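Local coordinates for protein Amuc_1102 (Akkermansia muciniphila, PDB 7DSZ) that is of unknown function but adopts an immunoglobulin-like fold related to an archaeal type IV pilus, consistent with a role in a pilus-like assembly, at residues Q32-L37 / T183-F188; D72-K77 / V139-N144; K99-P104 / E195-N200; S112-P117 / L178-T183. All coordinates share one frame; numbering follows the deposited sequence.

By first segment the contacts come in numerical order along the chain; contacts 2 and 4 nest inside the loop closed by contact 1. Contacts 2 and 3 lie in one mixed sheet, their centres about 10 Å apart, and meet where strands 70-83 and 91-104 pair. Strand 91-104 is followed by 109-115 of the three-stranded sheet, which carries contact 4; S112 N probably donates to Y100 OH, linking contacts 3 and 4. Contacts 4 and 1 share T183, centres about 11 Å apart, and tie the loop before strand 195-196 into the fold. Contacts 1, 2 and 3 reach the second subunit, and 1 and 4 the third, so this immunoglobulin-like framework carries the trimeric interfaces.

Contact 1. Residues Q32-L37 / T183-F188; sequences QSPNVL and TPFSVF
Q32 turns its side chain away, NE2 bonding P48 O, and offers only its backbone: the carbonyl O lies 3.6 Å from F185 CE1, at the ring edge and near its plane. Next comes S33, whose CA sits against F185 CZ while its CB reaches P184 CG at 3.8 Å. P34 then does most of the work, meeting two phenylalanines. Its CD touches F185 CE1 at 3.8 Å, the two side chains crossing at about a right angle. Against F188, P34 CG is 3.5 Å from CD2, and CB stands over the ring face as a CH-pi contact, 4.0 Å from the centroid of the F188 ring and 28° off the normal. V36 finishes the row with CG2 at the edge of the same ring, by CZ, and also packs on V36 of the second and of the third subunit, where the three chains meet.

Residues 183-188 fold through two type I turns, T183 to S186 and F185 to F188, and F185 N bonds T183 OG1 in an ST turn. No hydrogen bond crosses between the segments, so their direct contact rests on proline-aromatic and other van der Waals packing, with Q32 O at a ring edge.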
loop_
_atom_site.group_PDB
_atom_site.type_symbol
_atom_site.label_atom_id
_atom_site.label_comp_id
_atom_site.label_asym_id
_atom_site.label_seq_id
_atom_site.Cartn_x
_atom_site.Cartn_y
_atom_site.Cartn_z
ATOM N N GLN C 32 -9.365 3.191 -18.910
ATOM C CA GLN C 32 -10.225 2.502 -17.959
ATOM C C GLN C 32 -9.374 1.612 -17.062
ATOM O O GLN C 32 -8.396 1.018 -17.524
ATOM C CB GLN C 32 -11.265 1.668 -18.705
ATOM C CG GLN C 32 -12.308 1.009 -17.822
ATOM C CD GLN C 32 -13.496 0.493 -18.616
ATOM O OE1 GLN C 32 -13.385 0.201 -19.809
ATOM N NE2 GLN C 32 -14.646 0.391 -17.959
ATOM N N SER C 33 -9.729 1.523 -15.783
ATOM C CA SER C 33 -8.960 0.649 -14.915
ATOM C C SER C 33 -9.250 -0.799 -15.292
ATOM O O SER C 33 -10.289 -1.094 -15.889
ATOM C CB SER C 33 -9.287 0.894 -13.445
ATOM O OG SER C 33 -10.664 0.705 -13.207
ATOM N N PRO C 34 -8.334 -1.717 -14.979
ATOM C CA PRO C 34 -8.520 -3.109 -15.396
ATOM C C PRO C 34 -9.766 -3.706 -14.760
ATOM O O PRO C 34 -10.048 -3.491 -13.581
ATOM C CB PRO C 34 -7.242 -3.796 -14.903
ATOM C CG PRO C 34 -6.240 -2.689 -14.757
ATOM C CD PRO C 34 -7.037 -1.508 -14.310
ATOM N N ASN C 35 -10.526 -4.443 -15.567
ATOM C CA ASN C 35 -11.719 -5.143 -15.096
ATOM C C ASN C 35 -11.324 -6.603 -14.903
ATOM O O ASN C 35 -11.400 -7.420 -15.819
ATOM C CB ASN C 35 -12.880 -4.983 -16.071
ATOM C CG ASN C 35 -14.197 -5.419 -15.473
ATOM O OD1 ASN C 35 -14.271 -5.763 -14.290
ATOM N ND2 ASN C 35 -15.250 -5.405 -16.283
ATOM N N VAL C 36 -10.906 -6.919 -13.688
ATOM C CA VAL C 36 -10.284 -8.199 -13.376
ATOM C C VAL C 36 -11.354 -9.287 -13.314
ATOM O O VAL C 36 -12.415 -9.094 -12.710
ATOM C CB VAL C 36 -9.509 -8.083 -12.056
ATOM C CG1 VAL C 36 -9.173 -9.431 -11.502
ATOM C CG2 VAL C 36 -8.243 -7.237 -12.279
ATOM N N LEU C 37 -11.082 -10.436 -13.940
ATOM C CA LEU C 37 -12.009 -11.569 -13.892
ATOM C C LEU C 37 -11.837 -12.345 -12.594
ATOM O O LEU C 37 -10.716 -12.534 -12.118
ATOM C CB LEU C 37 -11.777 -12.510 -15.079
ATOM C CG LEU C 37 -11.854 -11.961 -16.503
ATOM C CD1 LEU C 37 -11.771 -13.110 -17.515
ATOM C CD2 LEU C 37 -13.117 -11.130 -16.710
ATOM N N THR C 183 -2.501 2.677 -7.543
ATOM C CA THR C 183 -3.632 2.597 -8.453
ATOM C C THR C 183 -3.938 1.141 -8.761
ATOM O O THR C 183 -3.109 0.256 -8.513
ATOM C CB THR C 183 -3.355 3.314 -9.789
ATOM O OG1 THR C 183 -2.459 2.503 -10.568
ATOM C CG2 THR C 183 -2.767 4.712 -9.583
ATOM N N PRO C 184 -5.107 0.858 -9.343
ATOM C CA PRO C 184 -5.384 -0.513 -9.805
ATOM C C PRO C 184 -4.514 -0.954 -10.970
ATOM O O PRO C 184 -4.599 -2.124 -11.373
ATOM C CB PRO C 184 -6.870 -0.469 -10.212
ATOM C CG PRO C 184 -7.249 0.967 -10.253
ATOM C CD PRO C 184 -6.312 1.710 -9.364
ATOM N N PHE C 185 -3.687 -0.072 -11.521
ATOM C CA PHE C 185 -2.774 -0.460 -12.589
ATOM C C PHE C 185 -1.496 -1.106 -12.063
ATOM O O PHE C 185 -0.651 -1.498 -12.876
ATOM C CB PHE C 185 -2.402 0.762 -13.436
ATOM C CG PHE C 185 -3.589 1.444 -14.060
ATOM C CD1 PHE C 185 -4.221 0.878 -15.166
ATOM C CD2 PHE C 185 -4.064 2.641 -13.552
ATOM C CE1 PHE C 185 -5.322 1.502 -15.756
ATOM C CE2 PHE C 185 -5.163 3.271 -14.128
ATOM C CZ PHE C 185 -5.793 2.710 -15.232
ATOM N N SER C 186 -1.355 -1.233 -10.744
ATOM C CA SER C 186 -0.078 -1.599 -10.130
ATOM C C SER C 186 0.541 -2.844 -10.761
ATOM O O SER C 186 1.727 -2.850 -11.111
ATOM C CB SER C 186 -0.270 -1.814 -8.628
ATOM O OG SER C 186 0.947 -2.250 -8.032
ATOM N N VAL C 187 -0.232 -3.925 -10.901
ATOM C CA VAL C 187 0.384 -5.172 -11.370
ATOM C C VAL C 187 0.357 -5.329 -12.884
ATOM O O VAL C 187 0.848 -6.347 -13.392
ATOM C CB VAL C 187 -0.278 -6.414 -10.739
ATOM C CG1 VAL C 187 -0.306 -6.278 -9.190
ATOM C CG2 VAL C 187 -1.661 -6.632 -11.309
ATOM N N PHE C 188 -0.171 -4.358 -13.623
ATOM C CA PHE C 188 -0.298 -4.464 -15.071
ATOM C C PHE C 188 0.774 -3.649 -15.779
ATOM O O PHE C 188 1.341 -2.717 -15.214
ATOM C CB PHE C 188 -1.685 -4.007 -15.501
ATOM C CG PHE C 188 -2.774 -4.912 -14.995
ATOM C CD1 PHE C 188 -3.057 -6.097 -15.666
ATOM C CD2 PHE C 188 -3.459 -4.619 -13.833
ATOM C CE1 PHE C 188 -4.044 -6.954 -15.205
ATOM C CE2 PHE C 188 -4.446 -5.489 -13.354
ATOM C CZ PHE C 188 -4.732 -6.654 -14.058
#

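Contact 2. Residues D72-K77 / V139-N144; sequences DALTFK and VVVEYN
D72 OD2 has three grips: a bond from T11 OG1, a weak one from S13 OG, and water 2, which donates to it and also to N144 OD1 across the contact. The other carboxylate oxygen, OD1, takes T12 OG1 and a salt bridge from R122 of the second subunit.

Further along, water gives way to a direct antiparallel ladder. T75 and E142 form a hydrogen-bonded pair, T75 N to E142 O at 2.9 Å and E142 N to T75 O at 2.8 Å, the latter at 169°. K77 and V140 repeat this two residues on, with K77 N to V140 O at 2.7 Å; each donor lies in the plane of the carbonyl it meets. Between them F76 and V141 are the non-hydrogen-bonded pair. V141 CG2, held anti to its own carbonyl carbon, sits over the F76 face, 3.7 Å from the ring centroid and 18° off the normal, while V139 CG1 comes to F76 CD2 at 3.8 Å. F58 and L23, from the three-stranded sheet, pack against F76, as expected for an immunoglobulin-like sandwich core.

At the Y143 end, A73 O lies in the ring plane at the edge, 3.3 Å from CD1, and water 3 links A73 O with N144 N. On the other face two extended side chains cross obliquely, and K77 NZ forms a salt bridge with E142 OE2 at 2.9 Å, from above the carboxylate plane. The pairing thus sets apolar F76 and V141 against a face with buried V140 and the partly exposed T75 and K77-E142 ion pair, and shifts to water bridges at the D72 corner.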
loop_
_atom_site.group_PDB
_atom_site.type_symbol
_atom_site.label_atom_id
_atom_site.label_comp_id
_atom_site.label_asym_id
_atom_site.label_seq_id
_atom_site.Cartn_x
_atom_site.Cartn_y
_atom_site.Cartn_z
ATOM N N ASP C 72 21.098 3.028 -9.219
ATOM C CA ASP C 72 20.342 2.773 -7.993
ATOM C C ASP C 72 18.928 3.330 -8.063
ATOM O O ASP C 72 17.965 2.643 -7.700
ATOM C CB ASP C 72 21.053 3.391 -6.794
ATOM C CG ASP C 72 22.225 2.577 -6.325
ATOM O OD1 ASP C 72 22.191 1.333 -6.460
ATOM O OD2 ASP C 72 23.169 3.199 -5.799
ATOM N N ALA C 73 18.789 4.602 -8.453
ATOM C CA ALA C 73 17.500 5.286 -8.350
ATOM C C ALA C 73 17.519 6.566 -9.169
ATOM O O ALA C 73 18.576 7.117 -9.469
ATOM C CB ALA C 73 17.142 5.629 -6.900
ATOM N N LEU C 74 16.315 7.037 -9.504
ATOM C CA LEU C 74 16.065 8.352 -10.080
ATOM C C LEU C 74 14.799 8.873 -9.435
ATOM O O LEU C 74 13.830 8.120 -9.281
ATOM C CB LEU C 74 15.828 8.298 -11.595
ATOM C CG LEU C 74 16.962 8.114 -12.572
ATOM C CD1 LEU C 74 16.375 8.080 -13.970
ATOM C CD2 LEU C 74 17.944 9.296 -12.402
ATOM N N THR C 75 14.778 10.152 -9.091
ATOM C CA THR C 75 13.569 10.757 -8.543
ATOM C C THR C 75 12.902 11.612 -9.611
ATOM O O THR C 75 13.535 12.504 -10.186
ATOM C CB THR C 75 13.893 11.581 -7.296
ATOM O OG1 THR C 75 14.348 10.696 -6.266
ATOM C CG2 THR C 75 12.652 12.310 -6.800
ATOM N N PHE C 76 11.644 11.314 -9.906
ATOM C CA PHE C 76 10.847 12.092 -10.845
ATOM C C PHE C 76 9.897 12.975 -10.054
ATOM O O PHE C 76 9.140 12.472 -9.226
ATOM C CB PHE C 76 10.036 11.180 -11.769
ATOM C CG PHE C 76 10.810 10.657 -12.937
ATOM C CD1 PHE C 76 11.890 9.805 -12.742
ATOM C CD2 PHE C 76 10.461 11.014 -14.230
ATOM C CE1 PHE C 76 12.610 9.311 -13.825
ATOM C CE2 PHE C 76 11.185 10.526 -15.324
ATOM C CZ PHE C 76 12.271 9.673 -15.107
ATOM N N LYS C 77 9.916 14.276 -10.326
ATOM C CA LYS C 77 8.975 15.206 -9.710
ATOM C C LYS C 77 8.001 15.668 -10.784
ATOM O O LYS C 77 8.418 16.201 -11.819
ATOM C CB LYS C 77 9.711 16.384 -9.073
ATOM C CG LYS C 77 10.607 15.959 -7.934
ATOM C CD LYS C 77 11.426 17.130 -7.378
ATOM C CE LYS C 77 12.118 16.736 -6.061
ATOM N NZ LYS C 77 12.954 17.858 -5.528
ATOM N N VAL C 139 7.997 18.046 -15.602
ATOM C CA VAL C 139 8.662 16.899 -14.993
ATOM C C VAL C 139 10.119 17.258 -14.757
ATOM O O VAL C 139 10.809 17.685 -15.686
ATOM C CB VAL C 139 8.569 15.640 -15.876
ATOM C CG1 VAL C 139 9.328 14.482 -15.228
ATOM C CG2 VAL C 139 7.099 15.267 -16.125
ATOM N N VAL C 140 10.587 17.078 -13.529
ATOM C CA VAL C 140 11.985 17.291 -13.162
ATOM C C VAL C 140 12.555 15.973 -12.662
ATOM O O VAL C 140 11.965 15.333 -11.788
ATOM C CB VAL C 140 12.129 18.385 -12.088
ATOM C CG1 VAL C 140 13.603 18.517 -11.649
ATOM C CG2 VAL C 140 11.589 19.719 -12.614
ATOM N N VAL C 141 13.701 15.565 -13.212
ATOM C CA VAL C 141 14.346 14.308 -12.831
ATOM C C VAL C 141 15.616 14.625 -12.062
ATOM O O VAL C 141 16.451 15.408 -12.532
ATOM C CB VAL C 141 14.679 13.439 -14.059
ATOM C CG1 VAL C 141 15.273 12.099 -13.599
ATOM C CG2 VAL C 141 13.434 13.220 -14.915
ATOM N N GLU C 142 15.778 14.000 -10.898
ATOM C CA GLU C 142 16.981 14.161 -10.094
ATOM C C GLU C 142 17.715 12.833 -9.957
ATOM O O GLU C 142 17.093 11.763 -9.856
ATOM C CB GLU C 142 16.652 14.719 -8.702
ATOM C CG GLU C 142 16.069 16.120 -8.739
ATOM C CD GLU C 142 15.745 16.674 -7.356
ATOM O OE1 GLU C 142 15.977 15.970 -6.356
ATOM O OE2 GLU C 142 15.246 17.817 -7.276
ATOM N N TYR C 143 19.043 12.908 -9.969
ATOM C CA TYR C 143 19.900 11.779 -9.638
ATOM C C TYR C 143 20.817 12.209 -8.503
ATOM O O TYR C 143 21.516 13.220 -8.619
ATOM C CB TYR C 143 20.724 11.307 -10.844
ATOM C CG TYR C 143 21.687 10.217 -10.439
ATOM C CD1 TYR C 143 21.222 8.946 -10.128
ATOM C CD2 TYR C 143 23.050 10.466 -10.310
ATOM C CE1 TYR C 143 22.078 7.947 -9.731
ATOM C CE2 TYR C 143 23.924 9.462 -9.905
ATOM C CZ TYR C 143 23.427 8.206 -9.617
ATOM O OH TYR C 143 24.261 7.185 -9.210
ATOM N N ASN C 144 20.806 11.444 -7.410
ATOM C CA ASN C 144 21.563 11.793 -6.203
ATOM C C ASN C 144 21.331 13.246 -5.787
ATOM O O ASN C 144 22.263 13.976 -5.446
ATOM C CB ASN C 144 23.054 11.514 -6.393
ATOM C CG ASN C 144 23.403 10.051 -6.190
ATOM O OD1 ASN C 144 22.678 9.313 -5.516
ATOM N ND2 ASN C 144 24.527 9.624 -6.760
HETATM O O HOH W 1 23.692 4.199 -8.980
HETATM O O HOH W 2 22.827 6.280 -6.050
HETATM O O HOH W 3 19.491 8.784 -7.261
#

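Contact 3. Residues K99-P104 / E195-N200; sequences KYVNVP and EIMRPN
The Y100 ring has E195 O at its edge, near the ring plane, while I196 CG1 comes obliquely to CE1 at 3.7 Å; Y100 and I196 run side by side, and F76 meets the same ring edge-to-face. The other flat groups are the N102 amide and the E195 carboxylate, also side by side but with planes 64° apart, ND2 of N102 lying 3.4 Å from OE1 of E195. Their firm partners belong to the second subunit: S116 OG binds E195 OE1, and S118 OG and S119 OG bind N102 ND2. V101 CG2 rests against the carboxylate, 3.7 Å from E195 CD.

Here the weakly bonded strand about 195-196 runs antiparallel beside 91-104 in the mixed sheet of the immunoglobulin-like domain, near the end of the modelled chain. Y100 and I196 are the non-hydrogen-bonded pair. M197 N reaches K99 O at 2.8 Å and 169°, nearly along the C=O axis, and V101 N reaches E195 O at 2.9 Å from above the carbonyl plane. Waters extend the pairing at both ends: water 5 links N102 O with E195 N, and water 4 links K99 N with M197 O. At N102 the backbone turns left-handed and the chain rounds a corner into a second strand.

M197 starts with CG anti to its backbone N and then bends at chi2 (79°) and again at chi3, which together lay CE against V101 CG1 at 3.6 Å, the two side chains crossing at about a right angle. K99 runs alongside M197, their CB atoms 4.2 Å apart.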
loop_
_atom_site.group_PDB
_atom_site.type_symbol
_atom_site.label_atom_id
_atom_site.label_comp_id
_atom_site.label_asym_id
_atom_site.label_seq_id
_atom_site.Cartn_x
_atom_site.Cartn_y
_atom_site.Cartn_z
ATOM N N LYS C 99 10.022 7.906 -6.755
ATOM C CA LYS C 99 11.409 7.448 -6.748
ATOM C C LYS C 99 11.441 6.062 -7.376
ATOM O O LYS C 99 10.847 5.123 -6.842
ATOM C CB LYS C 99 11.988 7.424 -5.334
ATOM C CG LYS C 99 13.474 7.040 -5.300
ATOM C CD LYS C 99 14.029 7.100 -3.878
ATOM C CE LYS C 99 15.480 6.623 -3.820
ATOM N NZ LYS C 99 16.443 7.700 -3.409
ATOM N N TYR C 100 12.099 5.950 -8.523
ATOM C CA TYR C 100 12.261 4.672 -9.202
ATOM C C TYR C 100 13.569 4.053 -8.755
ATOM O O TYR C 100 14.541 4.769 -8.524
ATOM C CB TYR C 100 12.273 4.861 -10.720
ATOM C CG TYR C 100 10.940 5.242 -11.263
ATOM C CD1 TYR C 100 9.928 4.295 -11.387
ATOM C CD2 TYR C 100 10.671 6.558 -11.618
ATOM C CE1 TYR C 100 8.688 4.647 -11.886
ATOM C CE2 TYR C 100 9.433 6.916 -12.123
ATOM C CZ TYR C 100 8.455 5.962 -12.246
ATOM O OH TYR C 100 7.222 6.307 -12.738
ATOM N N VAL C 101 13.593 2.725 -8.629
ATOM C CA VAL C 101 14.817 2.030 -8.250
ATOM C C VAL C 101 15.156 1.013 -9.326
ATOM O O VAL C 101 14.285 0.542 -10.065
ATOM C CB VAL C 101 14.706 1.349 -6.866
ATOM C CG1 VAL C 101 14.678 2.405 -5.765
ATOM C CG2 VAL C 101 13.459 0.478 -6.811
ATOM N N ASN C 102 16.451 0.706 -9.431
ATOM C CA ASN C 102 16.969 -0.193 -10.462
ATOM C C ASN C 102 16.577 0.303 -11.850
ATOM O O ASN C 102 15.830 -0.346 -12.577
ATOM C CB ASN C 102 16.455 -1.628 -10.271
ATOM C CG ASN C 102 16.862 -2.238 -8.958
ATOM O OD1 ASN C 102 17.928 -1.948 -8.409
ATOM N ND2 ASN C 102 15.990 -3.093 -8.425
ATOM N N VAL C 103 17.061 1.484 -12.207
ATOM C CA VAL C 103 16.720 2.099 -13.482
ATOM C C VAL C 103 17.752 1.624 -14.500
ATOM O O VAL C 103 18.961 1.849 -14.289
ATOM C CB VAL C 103 16.677 3.629 -13.385
ATOM C CG1 VAL C 103 16.238 4.218 -14.713
ATOM C CG2 VAL C 103 15.685 4.049 -12.287
ATOM N N PRO C 104 17.342 0.919 -15.551
ATOM C CA PRO C 104 18.309 0.396 -16.518
ATOM C C PRO C 104 18.902 1.533 -17.327
ATOM O O PRO C 104 18.267 2.568 -17.530
ATOM C CB PRO C 104 17.461 -0.530 -17.399
ATOM C CG PRO C 104 16.115 0.082 -17.378
ATOM C CD PRO C 104 15.951 0.652 -15.963
ATOM N N GLU C 195 10.773 -0.254 -11.310
ATOM C CA GLU C 195 10.225 -0.475 -9.977
ATOM C C GLU C 195 10.122 0.842 -9.212
ATOM O O GLU C 195 10.992 1.708 -9.322
ATOM C CB GLU C 195 11.133 -1.454 -9.220
ATOM C CG GLU C 195 10.718 -1.761 -7.789
ATOM C CD GLU C 195 11.688 -2.718 -7.094
ATOM O OE1 GLU C 195 12.623 -3.216 -7.756
ATOM O OE2 GLU C 195 11.486 -2.978 -5.894
ATOM N N ILE C 196 9.071 0.984 -8.405
ATOM C CA ILE C 196 8.880 2.175 -7.567
ATOM C C ILE C 196 9.312 1.879 -6.142
ATOM O O ILE C 196 8.870 0.889 -5.551
ATOM C CB ILE C 196 7.416 2.634 -7.580
ATOM C CG1 ILE C 196 6.996 2.998 -9.007
ATOM C CG2 ILE C 196 7.203 3.789 -6.560
ATOM C CD1 ILE C 196 5.494 3.227 -9.157
ATOM N N MET C 197 10.117 2.769 -5.565
ATOM C CA MET C 197 10.504 2.615 -4.169
ATOM C C MET C 197 9.300 2.870 -3.258
ATOM O O MET C 197 8.626 3.897 -3.381
ATOM C CB MET C 197 11.642 3.571 -3.820
ATOM C CG MET C 197 12.093 3.416 -2.390
ATOM S SD MET C 197 13.159 1.972 -2.248
ATOM C CE MET C 197 14.747 2.818 -2.225
ATOM N N ARG C 198 9.022 1.912 -2.372
ATOM C CA ARG C 198 7.882 1.979 -1.456
ATOM C C ARG C 198 8.123 3.039 -0.378
ATOM O O ARG C 198 9.263 3.437 -0.128
ATOM C CB ARG C 198 7.639 0.613 -0.797
ATOM C CG ARG C 198 7.146 -0.504 -1.728
ATOM C CD ARG C 198 5.619 -0.560 -1.860
ATOM N NE ARG C 198 5.233 -1.381 -3.008
ATOM C CZ ARG C 198 3.979 -1.683 -3.341
ATOM N NH1 ARG C 198 2.967 -1.245 -2.606
ATOM N NH2 ARG C 198 3.734 -2.424 -4.417
ATOM N N PRO C 199 7.060 3.502 0.291
ATOM C CA PRO C 199 7.235 4.582 1.274
ATOM C C PRO C 199 8.112 4.138 2.439
ATOM O O PRO C 199 8.078 2.980 2.865
ATOM C CB PRO C 199 5.800 4.891 1.728
ATOM C CG PRO C 199 4.911 4.329 0.652
ATOM C CD PRO C 199 5.640 3.124 0.136
ATOM N N ASN C 200 8.911 5.074 2.942
ATOM C CA ASN C 200 9.858 4.773 4.011
ATOM C C ASN C 200 9.366 5.318 5.349
ATOM O O ASN C 200 8.284 4.960 5.821
ATOM C CB ASN C 200 11.238 5.346 3.680
ATOM C CG ASN C 200 12.361 4.349 3.923
ATOM O OD1 ASN C 200 12.167 3.135 3.822
ATOM N ND2 ASN C 200 13.545 4.862 4.246
HETATM O O HOH W 4 8.407 6.685 -4.668
HETATM O O HOH W 5 13.266 -1.310 -12.132
#

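Contact 4. Residues S112-P117 / L178-T183; sequences SVYLSP and LNKDET
Y114 buries the largest area here, followed by L178 and K180, both set against the tyrosine. Y114 and L178 form a single antiparallel hydrogen-bonded bridge at strand 109-115. L178 N donates to Y114 O at 2.8 Å; the return bond, Y114 N to L178 O, is 2.9 Å but bent to 137°. That same L178 O lies in the plane of the Y114 ring, at its edge, 3.4 Å from CD1. L178 itself sets CB against Y114 CB and also packs on W51.

The tyrosine ring then extends alongside K180: CE1 touches K180 CA at 3.5 Å, and the hydroxyl runs beside the aliphatic chain, OH to CD of K180 also 3.5 Å. OH and S112 OG share a hydrogen bond of 2.8 Å, which fixes the tip of the ring. T183 adds CG2, crossing at about a right angle near Y114 CG.

K180 bends at chi4 (-75°), so its ammonium group leaves the tyrosine and bonds F188 O and S186 O. Its carbonyl O takes two donors, T183 N and T183 OG1, the latter in the carbonyl plane on a lone pair. Upstream in the turn, N179 N bonds the anti lone pair of E182 OE1, and water 6 joins S112 O to K180 N. At the strand's end S116 OG caps S119 N of helix 117-124, and also bonds E195 of the third subunit. With the tyrosine hydroxyl and the lysine ammonium both hydrogen-bonded, the lysine methylenes can pack along the tyrosine, beside a backbone held by the bridge and water 6.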
loop_
_atom_site.group_PDB
_atom_site.type_symbol
_atom_site.label_atom_id
_atom_site.label_comp_id
_atom_site.label_asym_id
_atom_site.label_seq_id
_atom_site.Cartn_x
_atom_site.Cartn_y
_atom_site.Cartn_z
ATOM N N SER C 112 5.409 7.527 -14.846
ATOM C CA SER C 112 3.993 7.868 -14.914
ATOM C C SER C 112 3.481 8.367 -13.564
ATOM O O SER C 112 4.084 8.125 -12.514
ATOM C CB SER C 112 3.148 6.667 -15.380
ATOM O OG SER C 112 3.225 5.586 -14.454
ATOM N N VAL C 113 2.366 9.101 -13.629
ATOM C CA VAL C 113 1.579 9.467 -12.450
ATOM C C VAL C 113 0.128 9.515 -12.878
ATOM O O VAL C 113 -0.189 9.576 -14.068
ATOM C CB VAL C 113 1.959 10.824 -11.805
ATOM C CG1 VAL C 113 3.198 10.681 -10.965
ATOM C CG2 VAL C 113 2.093 11.906 -12.870
ATOM N N TYR C 114 -0.779 9.467 -11.894
ATOM C CA TYR C 114 -2.188 9.236 -12.185
ATOM C C TYR C 114 -3.084 10.157 -11.369
ATOM O O TYR C 114 -2.759 10.522 -10.239
ATOM C CB TYR C 114 -2.603 7.776 -11.876
ATOM C CG TYR C 114 -1.708 6.763 -12.582
ATOM C CD1 TYR C 114 -0.415 6.521 -12.134
ATOM C CD2 TYR C 114 -2.156 6.079 -13.712
ATOM C CE1 TYR C 114 0.420 5.644 -12.790
ATOM C CE2 TYR C 114 -1.327 5.167 -14.376
ATOM C CZ TYR C 114 -0.034 4.961 -13.902
ATOM O OH TYR C 114 0.819 4.067 -14.547
ATOM N N LEU C 115 -4.251 10.470 -11.934
ATOM C CA LEU C 115 -5.359 11.043 -11.177
ATOM C C LEU C 115 -6.547 10.088 -11.230
ATOM O O LEU C 115 -6.831 9.487 -12.272
ATOM C CB LEU C 115 -5.759 12.426 -11.731
ATOM C CG LEU C 115 -4.814 13.586 -11.415
ATOM C CD1 LEU C 115 -5.262 14.830 -12.222
ATOM C CD2 LEU C 115 -4.707 13.897 -9.889
ATOM N N SER C 116 -7.247 9.944 -10.101
ATOM C CA SER C 116 -8.370 9.030 -10.014
ATOM C C SER C 116 -9.549 9.527 -10.852
ATOM O O SER C 116 -9.614 10.706 -11.216
ATOM C CB SER C 116 -8.824 8.897 -8.561
ATOM O OG SER C 116 -9.401 10.133 -8.147
ATOM N N PRO C 117 -10.514 8.651 -11.139
ATOM C CA PRO C 117 -11.730 9.126 -11.826
ATOM C C PRO C 117 -12.444 10.232 -11.071
ATOM O O PRO C 117 -12.954 11.166 -11.700
ATOM C CB PRO C 117 -12.585 7.859 -11.938
ATOM C CG PRO C 117 -11.575 6.729 -11.957
ATOM C CD PRO C 117 -10.506 7.180 -10.979
ATOM N N LEU C 178 -1.144 10.146 -7.929
ATOM C CA LEU C 178 -0.828 8.827 -7.418
ATOM C C LEU C 178 0.276 8.202 -8.258
ATOM O O LEU C 178 0.347 8.430 -9.466
ATOM C CB LEU C 178 -2.050 7.941 -7.466
ATOM C CG LEU C 178 -3.245 8.533 -6.704
ATOM C CD1 LEU C 178 -4.515 7.764 -7.057
ATOM C CD2 LEU C 178 -2.965 8.419 -5.228
ATOM N N ASN C 179 1.130 7.423 -7.611
ATOM C CA ASN C 179 2.055 6.616 -8.400
ATOM C C ASN C 179 1.351 5.316 -8.788
ATOM O O ASN C 179 0.253 4.998 -8.314
ATOM C CB ASN C 179 3.400 6.416 -7.657
ATOM C CG ASN C 179 3.339 5.390 -6.499
ATOM O OD1 ASN C 179 2.695 4.364 -6.585
ATOM N ND2 ASN C 179 4.072 5.678 -5.424
ATOM N N LYS C 180 1.984 4.570 -9.702
ATOM C CA LYS C 180 1.330 3.414 -10.294
ATOM C C LYS C 180 0.949 2.375 -9.250
ATOM O O LYS C 180 -0.102 1.731 -9.365
ATOM C CB LYS C 180 2.257 2.806 -11.366
ATOM C CG LYS C 180 1.708 1.572 -12.044
ATOM C CD LYS C 180 2.560 1.262 -13.294
ATOM C CE LYS C 180 2.087 -0.002 -14.009
ATOM N NZ LYS C 180 2.499 -1.228 -13.268
ATOM N N ASP C 181 1.793 2.190 -8.218
ATOM C CA ASP C 181 1.503 1.209 -7.179
ATOM C C ASP C 181 0.415 1.670 -6.232
ATOM O O ASP C 181 -0.025 0.878 -5.394
ATOM C CB ASP C 181 2.777 0.865 -6.390
ATOM C CG ASP C 181 3.736 -0.008 -7.200
ATOM O OD1 ASP C 181 3.267 -0.693 -8.137
ATOM O OD2 ASP C 181 4.948 -0.015 -6.911
ATOM N N GLU C 182 -0.030 2.918 -6.360
ATOM C CA GLU C 182 -1.177 3.442 -5.631
ATOM C C GLU C 182 -2.460 3.441 -6.461
ATOM O O GLU C 182 -3.425 4.134 -6.104
ATOM C CB GLU C 182 -0.861 4.856 -5.151
ATOM C CG GLU C 182 0.328 4.904 -4.189
ATOM C CD GLU C 182 0.774 6.330 -3.848
ATOM O OE1 GLU C 182 0.822 7.211 -4.742
ATOM O OE2 GLU C 182 1.098 6.570 -2.666
ATOM N N THR C 183 -2.501 2.677 -7.543
ATOM C CA THR C 183 -3.632 2.597 -8.453
ATOM C C THR C 183 -3.938 1.141 -8.761
ATOM O O THR C 183 -3.109 0.256 -8.513
ATOM C CB THR C 183 -3.355 3.314 -9.789
ATOM O OG1 THR C 183 -2.459 2.503 -10.568
ATOM C CG2 THR C 183 -2.767 4.712 -9.583
HETATM O O HOH W 6 4.238 5.852 -10.889
#